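Side-chain contacts in D-glucosaminate-6-phosphate ammonia lyase (Salmonella typhimurium, PDB 7LCE), which belongs to the selenocysteine synthase-like family of fold-type I enzymes and carries a covalently bound pyridoxal phosphate cofactor: residues I69-C72 / A73-I77; K234-H237 / Q238-R242. All blocks are in the same frame, centred on the assembly; numbering follows the deposited sequence.

From the N terminus, the chain reaches contact 1, where the turn between strand 66-70 and helix 73-86 closes on itself at the edge of the seven-stranded mixed sheet. Contact 2 comes later and closes the tight turns at the end of helix 227-234, in the loop leading towards helix 248-262. The two lie in series without nesting or crossing; the centres of contacts 1 and 2 are about 12 Å apart and their nearest atoms about 6 Å. Helix 73-86 joins them: contact 1 forms its first turn, while Gln236, Ile240 and Ala241 of contact 2 pack farther along it. The subunit interface adds a second tie, since Arg242 of a neighbouring subunit packs on Cys72 and Ser74.

Contact 1 of 2, residues I69-C72 / A73-I77; sequences ITSC and ASAGI
Around the flat carbonyl group of Cys72 gather Gly76 N, tilted only 18° from its plane, and Thr70 OG1, which stands well above that plane. Gly76 N donates at 3.0 Å to Cys72 O, the first regular bond of helix 73-86, and Thr70 OG1 donates to the same Cys72 O at 2.9 Å, so two donors grip one oxygen and tie the strand end to the helix start. Thr70 suits this place because its hydroxyl reaches the oxygen while its methyl CG2 lies 4.1 Å from Gly76 CA. Cys72 is the N-cap: SG, placed between backbone N and carbonyl carbon (chi1 54°), accepts from Ala75 N at 3.5 Å with an N-H...S angle of 152°. The small Ala75 turns its CB toward the strand end, 3.6 Å from the OG of Ser71, whose hydroxyl makes a weak hydrogen bond to Met244 O. The cap takes up Ala75 N, while Ala73 N and Ser74 OG bind the phosphate oxygens of the pyridoxal phosphate-modified Lys213, and Tyr116 OH bonds Ser74 OG as well. The helix N terminus thus forms part of the phosphate-binding cup, as in other fold-type I enzymes.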
loop_
_atom_site.group_PDB
_atom_site.type_symbol
_atom_site.label_atom_id
_atom_site.label_comp_id
_atom_site.label_asym_id
_atom_site.label_seq_id
_atom_site.Cartn_x
_atom_site.Cartn_y
_atom_site.Cartn_z
ATOM N N ILE A 69 42.453 9.735 0.690
ATOM C CA ILE A 69 42.400 11.188 0.567
ATOM C C ILE A 69 41.141 11.588 -0.190
ATOM O O ILE A 69 40.777 10.966 -1.196
ATOM C CB ILE A 69 43.662 11.728 -0.132
ATOM C CG1 ILE A 69 44.906 11.439 0.706
ATOM C CG2 ILE A 69 43.540 13.221 -0.392
ATOM C CD1 ILE A 69 46.164 12.089 0.166
ATOM N N THR A 70 40.474 12.627 0.300
ATOM C CA THR A 70 39.253 13.163 -0.282
ATOM C C THR A 70 39.436 14.651 -0.574
ATOM O O THR A 70 40.464 15.251 -0.248
ATOM C CB THR A 70 38.061 12.939 0.653
ATOM O OG1 THR A 70 38.289 13.636 1.884
ATOM C CG2 THR A 70 37.876 11.459 0.944
ATOM N N SER A 71 38.418 15.250 -1.198
ATOM C CA SER A 71 38.489 16.672 -1.522
ATOM C C SER A 71 38.293 17.540 -0.287
ATOM O O SER A 71 38.845 18.644 -0.210
ATOM C CB SER A 71 37.447 17.026 -2.582
ATOM O OG SER A 71 36.135 16.828 -2.085
ATOM N N CYS A 72 37.511 17.070 0.679
ATOM C CA CYS A 72 37.227 17.836 1.884
ATOM C C CYS A 72 36.675 16.888 2.938
ATOM O O CYS A 72 36.396 15.718 2.666
ATOM C CB CYS A 72 36.250 18.975 1.590
ATOM S SG CYS A 72 34.734 18.427 0.780
ATOM N N ALA A 73 36.514 17.413 4.155
ATOM C CA ALA A 73 35.978 16.592 5.235
ATOM C C ALA A 73 34.522 16.226 4.985
ATOM O O ALA A 73 34.090 15.130 5.359
ATOM C CB ALA A 73 36.127 17.311 6.574
ATOM N N SER A 74 33.751 17.126 4.367
ATOM C CA SER A 74 32.368 16.800 4.031
ATOM C C SER A 74 32.307 15.614 3.079
ATOM O O SER A 74 31.436 14.747 3.210
ATOM C CB SER A 74 31.669 18.014 3.416
ATOM O OG SER A 74 31.542 19.067 4.356
ATOM N N ALA A 75 33.227 15.559 2.114
ATOM C CA ALA A 75 33.297 14.401 1.230
ATOM C C ALA A 75 33.718 13.149 1.984
ATOM O O ALA A 75 33.246 12.051 1.672
ATOM C CB ALA A 75 34.262 14.674 0.076
ATOM N N GLY A 76 34.597 13.295 2.980
ATOM C CA GLY A 76 34.985 12.147 3.784
ATOM C C GLY A 76 33.818 11.561 4.555
ATOM O O GLY A 76 33.715 10.343 4.713
ATOM N N ILE A 77 32.919 12.419 5.037
ATOM C CA ILE A 77 31.731 11.935 5.733
ATOM C C ILE A 77 30.821 11.183 4.770
ATOM O O ILE A 77 30.333 10.090 5.079
ATOM C CB ILE A 77 30.995 13.101 6.417
ATOM C CG1 ILE A 77 31.880 13.722 7.502
ATOM C CG2 ILE A 77 29.666 12.634 6.992
ATOM C CD1 ILE A 77 31.255 14.911 8.192
#

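Contact 2 of 2, residues K234-H237 / Q238-R242; sequences KAQH and QGIAR
His237 turns its CG between its own backbone N and carbonyl carbon (chi1 77°) and sets the ring crosswise, which brings one ring face over Gln238 N. The motif is a type I beta turn over residues 236-239, overlapping another over 234-237 at the end of helix 227-234. The same torsions aim ND1 back at the first turn: His237 ND1 donates to Lys234 O at 3.0 Å and 162°, with the oxygen in the ring plane, and His237 N reaches that oxygen from the opposite face of the carbonyl. Histidine suits the place because a single ring edge can tie down the carbonyl while a face lies on the next peptide. Gln238 runs alongside, pointing the same way, its CG near His237 NE2 and its amide turned 49° from the ring; it also packs on Gly117 of the second subunit and Trp143 of a third. Gln236 O is the hub of the second turn, taking Gly239 N at 2.9 Å from well above its plane and Ala241 N at 3.1 Å from the other face. A small residue suits position 241, where the chain folds back and Ala241 CB lies 3.9 Å from Gln236 CB, while the amide of the buried Gln236 is held by its NE2 bonds to Thr86 OG1 and Ala232 O. Arg242 sends its guanidinium to the pyridoxal phosphate-modified lysine of the second subunit, and on the way its CB and CD each pass 3.7 Å from His237 O.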
loop_
_atom_site.group_PDB
_atom_site.type_symbol
_atom_site.label_atom_id
_atom_site.label_comp_id
_atom_site.label_asym_id
_atom_site.label_seq_id
_atom_site.Cartn_x
_atom_site.Cartn_y
_atom_site.Cartn_z
ATOM N N LYS A 234 37.746 3.524 -0.667
ATOM C CA LYS A 234 38.382 3.579 -1.979
ATOM C C LYS A 234 37.441 3.098 -3.074
ATOM O O LYS A 234 37.460 3.632 -4.190
ATOM C CB LYS A 234 39.660 2.740 -1.979
ATOM C CG LYS A 234 40.748 3.259 -1.051
ATOM C CD LYS A 234 41.993 2.384 -1.106
ATOM C CE LYS A 234 43.096 2.938 -0.217
ATOM N NZ LYS A 234 44.328 2.103 -0.255
ATOM N N ALA A 235 36.590 2.116 -2.766
ATOM C CA ALA A 235 35.663 1.566 -3.747
ATOM C C ALA A 235 34.650 2.587 -4.244
ATOM O O ALA A 235 33.963 2.317 -5.236
ATOM C CB ALA A 235 34.924 0.364 -3.156
ATOM N N GLN A 236 34.531 3.736 -3.586
ATOM C CA GLN A 236 33.551 4.740 -3.976
ATOM C C GLN A 236 33.986 5.576 -5.175
ATOM O O GLN A 236 33.215 6.436 -5.614
ATOM C CB GLN A 236 33.246 5.657 -2.787
ATOM C CG GLN A 236 32.837 4.913 -1.518
ATOM C CD GLN A 236 31.579 4.080 -1.694
ATOM O OE1 GLN A 236 30.687 4.435 -2.464
ATOM N NE2 GLN A 236 31.510 2.954 -0.988
ATOM N N HIS A 237 35.187 5.346 -5.720
ATOM C CA HIS A 237 35.655 6.131 -6.861
ATOM C C HIS A 237 34.821 5.896 -8.114
ATOM O O HIS A 237 34.780 6.769 -8.990
ATOM C CB HIS A 237 37.125 5.826 -7.154
ATOM C CG HIS A 237 37.347 4.528 -7.867
ATOM N ND1 HIS A 237 37.546 3.336 -7.203
ATOM C CD2 HIS A 237 37.396 4.233 -9.189
ATOM C CE1 HIS A 237 37.715 2.365 -8.083
ATOM N NE2 HIS A 237 37.625 2.882 -9.296
ATOM N N GLN A 238 34.171 4.743 -8.230
ATOM C CA GLN A 238 33.246 4.483 -9.322
ATOM C C GLN A 238 31.833 4.972 -9.029
ATOM O O GLN A 238 30.952 4.823 -9.883
ATOM C CB GLN A 238 33.219 2.988 -9.644
ATOM C CG GLN A 238 34.499 2.477 -10.278
ATOM C CD GLN A 238 34.389 1.033 -10.712
ATOM O OE1 GLN A 238 33.592 0.269 -10.167
ATOM N NE2 GLN A 238 35.181 0.652 -11.708
ATOM N N GLY A 239 31.597 5.540 -7.848
ATOM C CA GLY A 239 30.270 5.994 -7.486
ATOM C C GLY A 239 30.199 7.461 -7.112
ATOM O O GLY A 239 30.525 8.335 -7.923
ATOM N N ILE A 240 29.785 7.744 -5.875
ATOM C CA ILE A 240 29.537 9.125 -5.482
ATOM C C ILE A 240 30.823 9.922 -5.320
ATOM O O ILE A 240 30.792 11.155 -5.391
ATOM C CB ILE A 240 28.701 9.169 -4.190
ATOM C CG1 ILE A 240 29.483 8.560 -3.028
ATOM C CG2 ILE A 240 27.379 8.449 -4.389
ATOM C CD1 ILE A 240 28.836 8.783 -1.680
ATOM N N ALA A 241 31.962 9.258 -5.119
ATOM C CA ALA A 241 33.206 9.993 -4.935
ATOM C C ALA A 241 33.730 10.588 -6.233
ATOM O O ALA A 241 34.625 11.440 -6.187
ATOM C CB ALA A 241 34.274 9.091 -4.318
ATOM N N ARG A 242 33.197 10.165 -7.381
ATOM C CA ARG A 242 33.638 10.722 -8.655
ATOM C C ARG A 242 33.267 12.197 -8.780
ATOM O O ARG A 242 33.957 12.951 -9.474
ATOM C CB ARG A 242 33.041 9.910 -9.807
ATOM C CG ARG A 242 33.635 10.210 -11.174
ATOM C CD ARG A 242 35.028 9.615 -11.325
ATOM N NE ARG A 242 35.441 9.547 -12.723
ATOM C CZ ARG A 242 35.977 10.556 -13.396
ATOM N NH1 ARG A 242 36.198 11.729 -12.825
ATOM N NH2 ARG A 242 36.299 10.384 -14.676
#